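Local coordinates for protein Tv2483 (Treponema vincentii, PDB 6DET) that binds L-arginine with high selectivity as a treponemal lipoprotein and probably delivers it to an ABC transporter, at residues T117-N122 and Y219-R224; K124-L129 and C187-V192; G41-V46 and I82-K87; V59-D64 and K253-N258. One frame throughout, in Å; residues are numbered along the deposited sequence.

Contact 1 (T117-N122 and Y219-R224); sequences TPYLQN and YTFAFR
Two backbone hydrogen bonds pin Tyr219 to the segment 117-122. Tyr219 N-H runs almost straight, at 171°, to Leu120 O at 2.9 Å, and Tyr219 O accepts from Tyr119 N at 3.1 Å. Tyr219 O also lies 3.2 Å from Pro118 CA, a CA-H...O contact. A water gives one hydrogen to Tyr119 OH and another to Thr220 O, bridging the two segments; the phenol is further bonded to Asp62. Around these polar links the rings close in. Tyr119 has its CG lodged between the backbone N and the carbonyl carbon (chi1 73°), which turns the ring across strand 215-223, with Tyr119 CE1 3.5 Å from Tyr219 CB. Phe221 covers one face of this ring in an offset stack, centroids 4.2 Å apart and planes inclined by 30°, its CZ lying over the ring centre. On Tyr219 the approaches differ: Asn122 CB sits over one face in a CH-pi contact 3.9 Å from the centroid, whereas Leu120 CD1 comes to the rim near the ring plane. The Tyr219 hydroxyl bonds to Asp193, and the Asn122 amide is held by Glu217 and Ile195. Tyr219 lines the arginine pocket, and antiparallel strands 120-129 and 215-223 meet beside it, an arrangement consistent with the hinge strands between the two lobes of a family 3 solute-binding protein.

Contact 2 (K124-L129 and C187-V192); sequences KIVVTL and CDAIVV
Val127 N donates to Ile190 O at 2.9 Å, and Val127 O receives Ile190 N in return at 3.0 Å. A second reciprocal pair joins Ile125 and Val192, with Ile125 N reaching Val192 O at 3.0 Å and an angle of 173° at the hydrogen. Val126 and Val191 between them form a non-hydrogen-bonded pair, where Val126 CA approaches Ile190 O at 3.3 Å. This is regular antiparallel pairing, the strand axes 4.7 Å apart at closest approach. On the face carrying Ile125, Val127, Ile190 and Val192, one methyl bridges two residues of the facing strand: chi1 of -63° puts Val192 CG1 anti to the carbonyl carbon and leaves Val192 CG2 between N and C, where it touches Ile125 CG1 and Val127 CG2, each at 3.7 Å. The other face brings Val126 CG1 against Ala189 CB at 3.7 Å, while Val191 CG1 touches Lys124 CB, CG and CD. Lys124 NZ forms salt bridges with Glu217 and Asp193. Beyond the last pair a water spans from Leu129 N to Asp188 O. Backbone bonds thus set the register and mostly branched aliphatic side chains pack on both faces, so the buried polar atoms paired here are mainly those of the main chain.

Contact 3 (G41-V46 and I82-K87); sequences GVSDFV and IQWAQK. With ARG (arginine), chain B.
Trp84 and Ser43 are brought together by their first torsions: the indole CG is anti to its backbone N (chi1 -164°), while Ser43 OG lies beside its own N, anti to the carbonyl carbon (chi1 -66°). Ser43 OG thereby comes 3.2 Å from Trp84 CE3, oblique to the ring, and accepts a hydrogen bond from NH1 of the bound arginine at 2.8 Å. The ligand guanidinium covers one indole face, NH2 standing 3.3 Å above the plane and offset toward the rim; Lys87 CD covers the opposite face over its centre. At the far end of the same indole, Trp84 NE1 donates to the ligand carboxylate atom OXT at 2.9 Å with a bent angle of 147°. One tryptophan therefore touches both ends of the amino acid. These loops after parallel strands 37-42 and 76-81 supply one wall of the pocket, and Glu148 and Asp193 also bind the ligand, consistent with a family 3 site between two lobes. Val46 CG2 packs against the guanidinium, 3.6 Å from the ligand NH2. The loops are tied to each other by Ile82 N, which donates to Val42 O at 2.9 Å, and by a water bonded to Ser43 OG and Ile82 O.

Contact 4 (V59-D64 and K253-N258); sequences VGYDID and KWFGSN
Trp254 leaves helix 246-255 with CB pointing toward the segment 59-64, and its CG, anti to the carbonyl carbon (chi1 -72°), lays one indole face on the start of the facing helix. Along the ring, CD1 meets Tyr61 CA at 3.6 Å and CZ2 meets Gly60 CA at 3.4 Å, the latter a CH-pi contact over the six-membered ring. CH2 comes to 4.2 Å from Val59 CB. NE1 donates to Asp64 OD2 at 2.8 Å, with the acceptor near the indole plane but the donor 47° out of the carboxylate plane. Lys253 NZ meets Asp64 OD2 on its syn side in a salt bridge of 2.6 Å, its CE crossing the opposite indole face. Next door, the edge of Phe255 points into the face of Tyr61, with planes at 73° and Phe255 CE2 3.7 Å from Tyr61 CD2. Gly60 is at the N-cap position of helix 61-73; the C-terminal end of helix 246-255 packs on that helix's first turn, with strand 58-59 leading into it and Tyr119 touching Tyr61 beyond.

From the N terminus, strand 37-42 opens contact 3, and the chain then passes through 59-64, the first half of contact 4, before 82-87 closes contact 3; these two contacts therefore cross. Contact 2 closes at 187-192, nested within contact 1, which closes at 219-224; contact 4 encloses both and closes at 253-258, near the C terminus. Contacts 1 and 2 share strand 120-129 at centres about 24 Å apart: one joins it to strand 215-223, the other to strand 189-193. Contacts 1 and 4 touch directly, Leu120 CD1 packing on Tyr61 CE2 at 3.6 Å. Contacts 1, 2 and 3 all reach one mixed sheet, contact 3 through strand 37-42 and the loop after strand 76-81, whereas contact 4 ties two helices together.

Contact 1 (T117-N122 and Y219-R224)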
loop_
_atom_site.group_PDB
_atom_site.type_symbol
_atom_site.label_atom_id
_atom_site.label_comp_id
_atom_site.label_asym_id
_atom_site.label_seq_id
_atom_site.Cartn_x
_atom_site.Cartn_y
_atom_site.Cartn_z
ATOM N N THR A 117 -8.772 3.610 -10.463
ATOM C CA THR A 117 -8.054 2.790 -11.405
ATOM C C THR A 117 -6.646 2.515 -10.846
ATOM O O THR A 117 -5.994 3.436 -10.341
ATOM C CB THR A 117 -7.997 3.462 -12.768
ATOM O OG1 THR A 117 -7.389 2.552 -13.702
ATOM C CG2 THR A 117 -7.232 4.747 -12.688
ATOM N N PRO A 118 -6.193 1.270 -10.867
ATOM C CA PRO A 118 -4.904 0.935 -10.232
ATOM C C PRO A 118 -3.725 1.707 -10.800
ATOM O O PRO A 118 -3.658 2.007 -11.992
ATOM C CB PRO A 118 -4.766 -0.560 -10.513
ATOM C CG PRO A 118 -6.161 -1.048 -10.570
ATOM C CD PRO A 118 -6.996 0.069 -11.139
ATOM N N TYR A 119 -2.751 2.003 -9.923
ATOM C CA TYR A 119 -1.633 2.838 -10.322
ATOM C C TYR A 119 -0.282 2.132 -10.210
ATOM O O TYR A 119 0.685 2.603 -10.828
ATOM C CB TYR A 119 -1.645 4.163 -9.512
ATOM C CG TYR A 119 -1.227 4.038 -8.034
ATOM C CD1 TYR A 119 -2.077 3.427 -7.091
ATOM C CD2 TYR A 119 -0.047 4.605 -7.583
ATOM C CE1 TYR A 119 -1.703 3.323 -5.732
ATOM C CE2 TYR A 119 0.339 4.501 -6.219
ATOM C CZ TYR A 119 -0.496 3.862 -5.321
ATOM O OH TYR A 119 -0.121 3.768 -3.987
ATOM N N LEU A 120 -0.201 1.008 -9.491
ATOM C CA LEU A 120 1.014 0.191 -9.402
ATOM C C LEU A 120 0.630 -1.275 -9.324
ATOM O O LEU A 120 -0.449 -1.605 -8.825
ATOM C CB LEU A 120 1.859 0.509 -8.156
ATOM C CG LEU A 120 2.587 1.855 -8.073
ATOM C CD1 LEU A 120 3.180 2.092 -6.685
ATOM C CD2 LEU A 120 3.665 1.894 -9.177
ATOM N N GLN A 121 1.524 -2.155 -9.824
ATOM C CA GLN A 121 1.465 -3.577 -9.518
ATOM C C GLN A 121 2.259 -3.849 -8.255
ATOM O O GLN A 121 3.208 -3.133 -7.929
ATOM C CB GLN A 121 2.053 -4.434 -10.641
ATOM C CG GLN A 121 1.152 -4.613 -11.796
ATOM C CD GLN A 121 1.803 -5.529 -12.793
ATOM O OE1 GLN A 121 2.777 -5.143 -13.422
ATOM N NE2 GLN A 121 1.340 -6.765 -12.859
ATOM N N ASN A 122 1.852 -4.883 -7.538
ATOM C CA ASN A 122 2.576 -5.304 -6.352
ATOM C C ASN A 122 2.483 -6.814 -6.239
ATOM O O ASN A 122 1.673 -7.470 -6.906
ATOM C CB ASN A 122 2.014 -4.634 -5.100
ATOM C CG ASN A 122 2.716 -5.092 -3.850
ATOM O OD1 ASN A 122 3.933 -4.879 -3.698
ATOM N ND2 ASN A 122 1.965 -5.735 -2.951
ATOM N N TYR A 219 -2.198 -1.958 -6.597
ATOM C CA TYR A 219 -2.413 -0.904 -5.621
ATOM C C TYR A 219 -3.429 0.075 -6.198
ATOM O O TYR A 219 -3.463 0.305 -7.411
ATOM C CB TYR A 219 -1.128 -0.135 -5.338
ATOM C CG TYR A 219 -0.120 -0.781 -4.373
ATOM C CD1 TYR A 219 -0.458 -1.863 -3.588
ATOM C CD2 TYR A 219 1.120 -0.209 -4.229
ATOM C CE1 TYR A 219 0.487 -2.387 -2.637
ATOM C CE2 TYR A 219 2.061 -0.707 -3.326
ATOM C CZ TYR A 219 1.729 -1.789 -2.543
ATOM O OH TYR A 219 2.651 -2.230 -1.609
ATOM N N THR A 220 -4.197 0.686 -5.310
ATOM C CA THR A 220 -5.202 1.681 -5.670
ATOM C C THR A 220 -5.231 2.751 -4.587
ATOM O O THR A 220 -4.452 2.717 -3.613
ATOM C CB THR A 220 -6.574 1.007 -5.854
ATOM O OG1 THR A 220 -7.556 1.951 -6.314
ATOM C CG2 THR A 220 -7.060 0.398 -4.564
ATOM N N PHE A 221 -6.139 3.719 -4.752
ATOM C CA PHE A 221 -6.511 4.644 -3.694
ATOM C C PHE A 221 -7.981 4.387 -3.385
ATOM O O PHE A 221 -8.798 4.296 -4.313
ATOM C CB PHE A 221 -6.279 6.089 -4.105
ATOM C CG PHE A 221 -4.897 6.373 -4.555
ATOM C CD1 PHE A 221 -3.795 6.003 -3.766
ATOM C CD2 PHE A 221 -4.667 6.989 -5.768
ATOM C CE1 PHE A 221 -2.523 6.267 -4.221
ATOM C CE2 PHE A 221 -3.390 7.249 -6.203
ATOM C CZ PHE A 221 -2.324 6.887 -5.426
ATOM N N ALA A 222 -8.301 4.205 -2.102
ATOM C CA ALA A 222 -9.623 3.746 -1.661
ATOM C C ALA A 222 -10.482 4.918 -1.182
ATOM O O ALA A 222 -10.014 5.760 -0.406
ATOM C CB ALA A 222 -9.487 2.724 -0.527
ATOM N N PHE A 223 -11.753 4.918 -1.594
ATOM C CA PHE A 223 -12.709 5.980 -1.299
ATOM C C PHE A 223 -13.976 5.366 -0.730
ATOM O O PHE A 223 -14.203 4.158 -0.829
ATOM C CB PHE A 223 -13.054 6.783 -2.563
ATOM C CG PHE A 223 -11.913 7.586 -3.082
ATOM C CD1 PHE A 223 -10.895 6.962 -3.789
ATOM C CD2 PHE A 223 -11.839 8.945 -2.862
ATOM C CE1 PHE A 223 -9.839 7.673 -4.262
ATOM C CE2 PHE A 223 -10.755 9.664 -3.333
ATOM C CZ PHE A 223 -9.742 8.994 -4.026
ATOM N N ARG A 224 -14.842 6.220 -0.173
ATOM C CA ARG A 224 -16.128 5.735 0.292
ATOM C C ARG A 224 -16.923 5.206 -0.891
ATOM O O ARG A 224 -16.822 5.721 -2.002
ATOM C CB ARG A 224 -16.927 6.861 0.961
ATOM C CG ARG A 224 -16.452 7.219 2.371
ATOM C CD ARG A 224 -17.201 8.457 2.939
ATOM N NE ARG A 224 -16.731 9.664 2.279
ATOM C CZ ARG A 224 -15.726 10.421 2.699
ATOM N NH1 ARG A 224 -15.073 10.124 3.817
ATOM N NH2 ARG A 224 -15.370 11.485 1.986
HETATM O O HOH W 1 -2.200 3.467 -2.195
#

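Contact 2 (K124-L129 and C187-V192)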
loop_
_atom_site.group_PDB
_atom_site.type_symbol
_atom_site.label_atom_id
_atom_site.label_comp_id
_atom_site.label_asym_id
_atom_site.label_seq_id
_atom_site.Cartn_x
_atom_site.Cartn_y
_atom_site.Cartn_z
ATOM N N LYS A 124 3.003 -9.758 -2.869
ATOM C CA LYS A 124 3.411 -10.106 -1.518
ATOM C C LYS A 124 4.499 -11.163 -1.625
ATOM O O LYS A 124 4.350 -12.144 -2.348
ATOM C CB LYS A 124 2.232 -10.628 -0.727
ATOM C CG LYS A 124 1.378 -9.447 -0.185
ATOM C CD LYS A 124 0.143 -9.892 0.541
ATOM C CE LYS A 124 -0.636 -8.701 1.093
ATOM N NZ LYS A 124 -0.590 -7.493 0.216
ATOM N N ILE A 125 5.576 -10.965 -0.868
ATOM C CA ILE A 125 6.732 -11.840 -0.866
ATOM C C ILE A 125 7.037 -12.226 0.579
ATOM O O ILE A 125 6.658 -11.533 1.525
ATOM C CB ILE A 125 7.940 -11.157 -1.526
ATOM C CG1 ILE A 125 8.273 -9.849 -0.809
ATOM C CG2 ILE A 125 7.628 -10.866 -2.989
ATOM C CD1 ILE A 125 9.531 -9.183 -1.262
ATOM N N VAL A 126 7.741 -13.345 0.732
ATOM C CA VAL A 126 8.106 -13.876 2.043
ATOM C C VAL A 126 9.602 -13.694 2.231
ATOM O O VAL A 126 10.402 -14.096 1.371
ATOM C CB VAL A 126 7.705 -15.347 2.192
ATOM C CG1 VAL A 126 8.173 -15.869 3.553
ATOM C CG2 VAL A 126 6.200 -15.479 2.065
ATOM N N VAL A 127 9.974 -13.104 3.366
ATOM C CA VAL A 127 11.358 -12.771 3.673
ATOM C C VAL A 127 11.781 -13.574 4.893
ATOM O O VAL A 127 11.014 -13.706 5.856
ATOM C CB VAL A 127 11.546 -11.254 3.907
ATOM C CG1 VAL A 127 12.982 -10.924 4.318
ATOM C CG2 VAL A 127 11.161 -10.460 2.629
ATOM N N THR A 128 12.990 -14.136 4.832
ATOM C CA THR A 128 13.577 -14.887 5.933
ATOM C C THR A 128 14.966 -14.333 6.210
ATOM O O THR A 128 15.448 -13.445 5.499
ATOM C CB THR A 128 13.671 -16.392 5.624
ATOM O OG1 THR A 128 14.528 -16.608 4.491
ATOM C CG2 THR A 128 12.315 -16.961 5.320
ATOM N N LEU A 129 15.615 -14.876 7.248
ATOM C CA LEU A 129 17.038 -14.638 7.452
ATOM C C LEU A 129 17.845 -15.471 6.463
ATOM O O LEU A 129 17.571 -16.658 6.267
ATOM C CB LEU A 129 17.429 -14.980 8.885
ATOM C CG LEU A 129 16.690 -14.195 9.969
ATOM C CD1 LEU A 129 16.954 -14.795 11.321
ATOM C CD2 LEU A 129 17.111 -12.742 9.945
ATOM N N CYS A 187 9.569 -14.847 15.021
ATOM C CA CYS A 187 8.981 -15.513 13.870
ATOM C C CYS A 187 10.118 -16.023 13.000
ATOM O O CYS A 187 11.267 -15.607 13.147
ATOM C CB CYS A 187 8.080 -14.579 13.077
ATOM S SG CYS A 187 8.991 -13.236 12.313
ATOM N N ASP A 188 9.778 -16.925 12.080
ATOM C CA ASP A 188 10.728 -17.504 11.138
ATOM C C ASP A 188 10.713 -16.821 9.782
ATOM O O ASP A 188 11.667 -16.972 9.009
ATOM C CB ASP A 188 10.416 -18.984 10.927
ATOM C CG ASP A 188 10.362 -19.752 12.222
ATOM O OD1 ASP A 188 11.449 -20.028 12.749
ATOM O OD2 ASP A 188 9.246 -20.087 12.682
ATOM N N ALA A 189 9.643 -16.105 9.473
ATOM C CA ALA A 189 9.515 -15.400 8.212
ATOM C C ALA A 189 8.508 -14.280 8.399
ATOM O O ALA A 189 7.743 -14.277 9.369
ATOM C CB ALA A 189 9.054 -16.324 7.101
ATOM N N ILE A 190 8.493 -13.359 7.429
ATOM C CA ILE A 190 7.536 -12.258 7.376
ATOM C C ILE A 190 7.015 -12.101 5.955
ATOM O O ILE A 190 7.675 -12.468 4.975
ATOM C CB ILE A 190 8.141 -10.923 7.846
ATOM C CG1 ILE A 190 9.161 -10.386 6.830
ATOM C CG2 ILE A 190 8.747 -11.081 9.245
ATOM C CD1 ILE A 190 9.801 -9.077 7.206
ATOM N N VAL A 191 5.832 -11.514 5.859
ATOM C CA VAL A 191 5.239 -11.090 4.584
ATOM C C VAL A 191 5.413 -9.584 4.456
ATOM O O VAL A 191 5.100 -8.828 5.391
ATOM C CB VAL A 191 3.748 -11.457 4.496
ATOM C CG1 VAL A 191 3.151 -10.934 3.171
ATOM C CG2 VAL A 191 3.559 -12.916 4.592
ATOM N N VAL A 192 5.905 -9.137 3.301
ATOM C CA VAL A 192 6.007 -7.716 2.999
ATOM C C VAL A 192 5.544 -7.525 1.563
ATOM O O VAL A 192 5.423 -8.486 0.794
ATOM C CB VAL A 192 7.437 -7.170 3.195
ATOM C CG1 VAL A 192 7.862 -7.290 4.660
ATOM C CG2 VAL A 192 8.447 -7.929 2.330
HETATM O O HOH W 2 14.260 -16.832 9.193
#

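Contact 3 (G41-V46 and I82-K87)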
loop_
_atom_site.group_PDB
_atom_site.type_symbol
_atom_site.label_atom_id
_atom_site.label_comp_id
_atom_site.label_asym_id
_atom_site.label_seq_id
_atom_site.Cartn_x
_atom_site.Cartn_y
_atom_site.Cartn_z
ATOM N N GLY A 41 -5.652 9.670 4.150
ATOM C CA GLY A 41 -5.149 8.874 5.258
ATOM C C GLY A 41 -3.964 8.035 4.816
ATOM O O GLY A 41 -4.011 7.384 3.768
ATOM N N VAL A 42 -2.905 8.034 5.628
ATOM C CA VAL A 42 -1.694 7.292 5.295
ATOM C C VAL A 42 -1.168 6.633 6.555
ATOM O O VAL A 42 -1.298 7.166 7.665
ATOM C CB VAL A 42 -0.589 8.196 4.684
ATOM C CG1 VAL A 42 -0.986 8.680 3.285
ATOM C CG2 VAL A 42 -0.326 9.395 5.587
ATOM N N SER A 43 -0.528 5.478 6.359
ATOM C CA SER A 43 0.451 5.009 7.329
ATOM C C SER A 43 1.763 5.726 7.029
ATOM O O SER A 43 2.300 5.620 5.924
ATOM C CB SER A 43 0.620 3.496 7.229
ATOM O OG SER A 43 -0.550 2.760 7.614
ATOM N N ASP A 44 2.302 6.441 8.006
ATOM C CA ASP A 44 3.415 7.342 7.744
ATOM C C ASP A 44 4.777 6.680 7.947
ATOM O O ASP A 44 5.767 7.388 8.164
ATOM C CB ASP A 44 3.288 8.581 8.625
ATOM C CG ASP A 44 3.534 8.282 10.074
ATOM O OD1 ASP A 44 3.589 7.089 10.456
ATOM O OD2 ASP A 44 3.703 9.248 10.830
ATOM N N PHE A 45 4.841 5.346 7.851
ATOM C CA PHE A 45 6.075 4.585 7.966
ATOM C C PHE A 45 6.305 3.672 6.764
ATOM O O PHE A 45 7.168 2.792 6.831
ATOM C CB PHE A 45 6.063 3.736 9.255
ATOM C CG PHE A 45 4.807 2.900 9.423
ATOM C CD1 PHE A 45 3.760 3.333 10.220
ATOM C CD2 PHE A 45 4.661 1.692 8.742
ATOM C CE1 PHE A 45 2.607 2.557 10.375
ATOM C CE2 PHE A 45 3.498 0.926 8.878
ATOM C CZ PHE A 45 2.475 1.356 9.689
ATOM N N VAL A 46 5.564 3.835 5.671
ATOM C CA VAL A 46 5.707 2.886 4.555
ATOM C C VAL A 46 6.861 3.352 3.674
ATOM O O VAL A 46 6.749 4.418 3.061
ATOM C CB VAL A 46 4.416 2.773 3.729
ATOM C CG1 VAL A 46 4.594 1.816 2.574
ATOM C CG2 VAL A 46 3.256 2.309 4.593
ATOM N N ILE A 82 -2.917 7.677 10.038
ATOM C CA ILE A 82 -3.956 6.830 10.604
ATOM C C ILE A 82 -3.360 5.543 11.150
ATOM O O ILE A 82 -2.236 5.145 10.817
ATOM C CB ILE A 82 -5.052 6.489 9.597
ATOM C CG1 ILE A 82 -4.473 5.748 8.377
ATOM C CG2 ILE A 82 -5.781 7.787 9.147
ATOM C CD1 ILE A 82 -5.528 5.113 7.479
ATOM N N GLN A 83 -4.151 4.899 12.006
ATOM C CA GLN A 83 -3.938 3.509 12.401
ATOM C C GLN A 83 -4.523 2.621 11.308
ATOM O O GLN A 83 -5.718 2.713 11.007
ATOM C CB GLN A 83 -4.609 3.224 13.744
ATOM C CG GLN A 83 -4.435 1.812 14.245
ATOM C CD GLN A 83 -2.993 1.500 14.553
ATOM O OE1 GLN A 83 -2.310 0.813 13.789
ATOM N NE2 GLN A 83 -2.512 2.019 15.672
ATOM N N TRP A 84 -3.692 1.783 10.680
ATOM C CA TRP A 84 -4.159 1.100 9.484
ATOM C C TRP A 84 -5.414 0.285 9.765
ATOM O O TRP A 84 -6.294 0.177 8.902
ATOM C CB TRP A 84 -3.047 0.198 8.927
ATOM C CG TRP A 84 -3.269 -0.271 7.495
ATOM C CD1 TRP A 84 -3.416 -1.577 7.065
ATOM C CD2 TRP A 84 -3.318 0.539 6.313
ATOM N NE1 TRP A 84 -3.574 -1.614 5.703
ATOM C CE2 TRP A 84 -3.516 -0.336 5.216
ATOM C CE3 TRP A 84 -3.224 1.910 6.071
ATOM C CZ2 TRP A 84 -3.629 0.118 3.908
ATOM C CZ3 TRP A 84 -3.331 2.368 4.752
ATOM C CH2 TRP A 84 -3.533 1.467 3.691
ATOM N N ALA A 85 -5.493 -0.332 10.957
ATOM C CA ALA A 85 -6.616 -1.207 11.284
ATOM C C ALA A 85 -7.931 -0.445 11.371
ATOM O O ALA A 85 -8.997 -1.062 11.278
ATOM C CB ALA A 85 -6.363 -1.922 12.616
ATOM N N GLN A 86 -7.872 0.875 11.532
ATOM C CA GLN A 86 -9.042 1.739 11.659
ATOM C C GLN A 86 -9.460 2.377 10.343
ATOM O O GLN A 86 -10.371 3.216 10.343
ATOM C CB GLN A 86 -8.761 2.869 12.668
ATOM C CG GLN A 86 -8.592 2.421 14.117
ATOM C CD GLN A 86 -9.735 1.549 14.574
ATOM O OE1 GLN A 86 -10.876 1.998 14.643
ATOM N NE2 GLN A 86 -9.444 0.282 14.853
ATOM N N LYS A 87 -8.802 2.026 9.233
ATOM C CA LYS A 87 -8.936 2.815 8.016
ATOM C C LYS A 87 -10.372 2.820 7.511
ATOM O O LYS A 87 -10.853 3.850 7.030
ATOM C CB LYS A 87 -7.955 2.300 6.936
ATOM C CG LYS A 87 -8.093 0.841 6.506
ATOM C CD LYS A 87 -6.962 0.449 5.561
ATOM C CE LYS A 87 -7.009 -1.045 5.288
ATOM N NZ LYS A 87 -6.696 -1.813 6.552
HETATM N N ARG B . -0.903 -3.361 0.805
HETATM C CA ARG B . -1.232 -3.278 2.252
HETATM C C ARG B . -2.743 -3.163 2.420
HETATM O O ARG B . -3.420 -2.770 1.451
HETATM C CB ARG B . -0.550 -2.076 2.903
HETATM C CG ARG B . 0.971 -2.168 2.960
HETATM C CD ARG B . 1.644 -0.925 3.536
HETATM N NE ARG B . 1.278 -0.749 4.928
HETATM C CZ ARG B . 0.458 0.190 5.388
HETATM N NH1 ARG B . 0.181 0.196 6.695
HETATM N NH2 ARG B . -0.092 1.090 4.572
HETATM O OXT ARG B . -3.266 -3.439 3.509
HETATM O O HOH W 3 -0.834 2.808 10.323
HETATM O O HOH W 4 0.639 6.521 10.562
#

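Contact 4 (V59-D64 and K253-N258)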
loop_
_atom_site.group_PDB
_atom_site.type_symbol
_atom_site.label_atom_id
_atom_site.label_comp_id
_atom_site.label_asym_id
_atom_site.label_seq_id
_atom_site.Cartn_x
_atom_site.Cartn_y
_atom_site.Cartn_z
ATOM N N VAL A 59 6.854 12.171 3.075
ATOM C CA VAL A 59 7.317 12.222 1.693
ATOM C C VAL A 59 7.050 10.868 1.069
ATOM O O VAL A 59 6.823 9.875 1.765
ATOM C CB VAL A 59 8.818 12.568 1.583
ATOM C CG1 VAL A 59 9.077 13.992 2.066
ATOM C CG2 VAL A 59 9.659 11.575 2.386
ATOM N N GLY A 60 7.064 10.836 -0.262
ATOM C CA GLY A 60 7.017 9.563 -0.932
ATOM C C GLY A 60 6.236 9.644 -2.221
ATOM O O GLY A 60 5.722 10.704 -2.594
ATOM N N TYR A 61 6.173 8.502 -2.901
ATOM C CA TYR A 61 5.514 8.416 -4.199
ATOM C C TYR A 61 4.051 8.820 -4.094
ATOM O O TYR A 61 3.555 9.599 -4.913
ATOM C CB TYR A 61 5.638 6.996 -4.721
ATOM C CG TYR A 61 5.126 6.762 -6.118
ATOM C CD1 TYR A 61 5.655 7.456 -7.209
ATOM C CD2 TYR A 61 4.157 5.797 -6.358
ATOM C CE1 TYR A 61 5.205 7.202 -8.520
ATOM C CE2 TYR A 61 3.718 5.532 -7.652
ATOM C CZ TYR A 61 4.252 6.242 -8.725
ATOM O OH TYR A 61 3.854 6.010 -10.018
ATOM N N ASP A 62 3.330 8.252 -3.115
ATOM C CA ASP A 62 1.908 8.560 -2.954
ATOM C C ASP A 62 1.724 10.016 -2.583
ATOM O O ASP A 62 0.755 10.652 -2.993
ATOM C CB ASP A 62 1.265 7.693 -1.873
ATOM C CG ASP A 62 1.057 6.254 -2.273
ATOM O OD1 ASP A 62 1.344 5.872 -3.433
ATOM O OD2 ASP A 62 0.563 5.491 -1.412
ATOM N N ILE A 63 2.661 10.559 -1.810
ATOM C CA ILE A 63 2.567 11.944 -1.377
ATOM C C ILE A 63 2.777 12.876 -2.557
ATOM O O ILE A 63 2.074 13.884 -2.708
ATOM C CB ILE A 63 3.610 12.203 -0.266
ATOM C CG1 ILE A 63 3.551 11.114 0.817
ATOM C CG2 ILE A 63 3.434 13.570 0.318
ATOM C CD1 ILE A 63 2.230 10.965 1.510
ATOM N N ASP A 64 3.754 12.565 -3.418
ATOM C CA ASP A 64 3.984 13.424 -4.569
ATOM C C ASP A 64 2.765 13.416 -5.488
ATOM O O ASP A 64 2.348 14.464 -5.998
ATOM C CB ASP A 64 5.230 12.965 -5.325
ATOM C CG ASP A 64 6.526 13.421 -4.665
ATOM O OD1 ASP A 64 6.484 14.261 -3.755
ATOM O OD2 ASP A 64 7.587 12.943 -5.091
ATOM N N LYS A 253 11.888 8.992 -9.997
ATOM C CA LYS A 253 12.487 9.566 -8.792
ATOM C C LYS A 253 12.557 8.554 -7.660
ATOM O O LYS A 253 13.598 8.413 -6.995
ATOM C CB LYS A 253 11.675 10.785 -8.359
ATOM C CG LYS A 253 12.070 11.426 -7.024
ATOM C CD LYS A 253 10.968 12.433 -6.602
ATOM C CE LYS A 253 11.163 13.024 -5.218
ATOM N NZ LYS A 253 10.031 13.943 -4.900
ATOM N N TRP A 254 11.451 7.860 -7.397
ATOM C CA TRP A 254 11.347 7.037 -6.193
ATOM C C TRP A 254 11.777 5.583 -6.398
ATOM O O TRP A 254 12.233 4.939 -5.437
ATOM C CB TRP A 254 9.910 7.068 -5.672
ATOM C CG TRP A 254 9.551 8.379 -5.060
ATOM C CD1 TRP A 254 8.726 9.330 -5.580
ATOM C CD2 TRP A 254 10.038 8.904 -3.817
ATOM N NE1 TRP A 254 8.656 10.410 -4.729
ATOM C CE2 TRP A 254 9.458 10.170 -3.639
ATOM C CE3 TRP A 254 10.904 8.420 -2.841
ATOM C CZ2 TRP A 254 9.714 10.959 -2.510
ATOM C CZ3 TRP A 254 11.161 9.208 -1.730
ATOM C CH2 TRP A 254 10.572 10.458 -1.580
ATOM N N PHE A 255 11.641 5.056 -7.621
ATOM C CA PHE A 255 11.881 3.654 -7.917
ATOM C C PHE A 255 13.033 3.419 -8.885
ATOM O O PHE A 255 13.464 2.278 -9.021
ATOM C CB PHE A 255 10.618 3.002 -8.528
ATOM C CG PHE A 255 9.414 2.989 -7.611
ATOM C CD1 PHE A 255 9.384 2.179 -6.485
ATOM C CD2 PHE A 255 8.307 3.783 -7.896
ATOM C CE1 PHE A 255 8.277 2.187 -5.626
ATOM C CE2 PHE A 255 7.190 3.767 -7.073
ATOM C CZ PHE A 255 7.184 2.977 -5.923
ATOM N N GLY A 256 13.515 4.442 -9.581
ATOM C CA GLY A 256 14.571 4.276 -10.559
ATOM C C GLY A 256 14.078 3.941 -11.960
ATOM O O GLY A 256 14.886 3.924 -12.899
ATOM N N SER A 257 12.791 3.655 -12.113
ATOM C CA SER A 257 12.149 3.419 -13.412
ATOM C C SER A 257 10.678 3.776 -13.312
ATOM O O SER A 257 10.148 4.039 -12.221
ATOM C CB SER A 257 12.318 1.961 -13.853
ATOM O OG SER A 257 11.534 1.110 -13.035
ATOM N N ASN A 258 10.009 3.785 -14.472
ATOM C CA ASN A 258 8.587 4.124 -14.541
ATOM C C ASN A 258 7.771 2.863 -14.322
ATOM O O ASN A 258 7.653 2.016 -15.227
ATOM C CB ASN A 258 8.241 4.758 -15.884
ATOM C CG ASN A 258 6.769 4.980 -16.038
ATOM O OD1 ASN A 258 6.022 4.997 -15.049
ATOM N ND2 ASN A 258 6.334 5.150 -17.274
#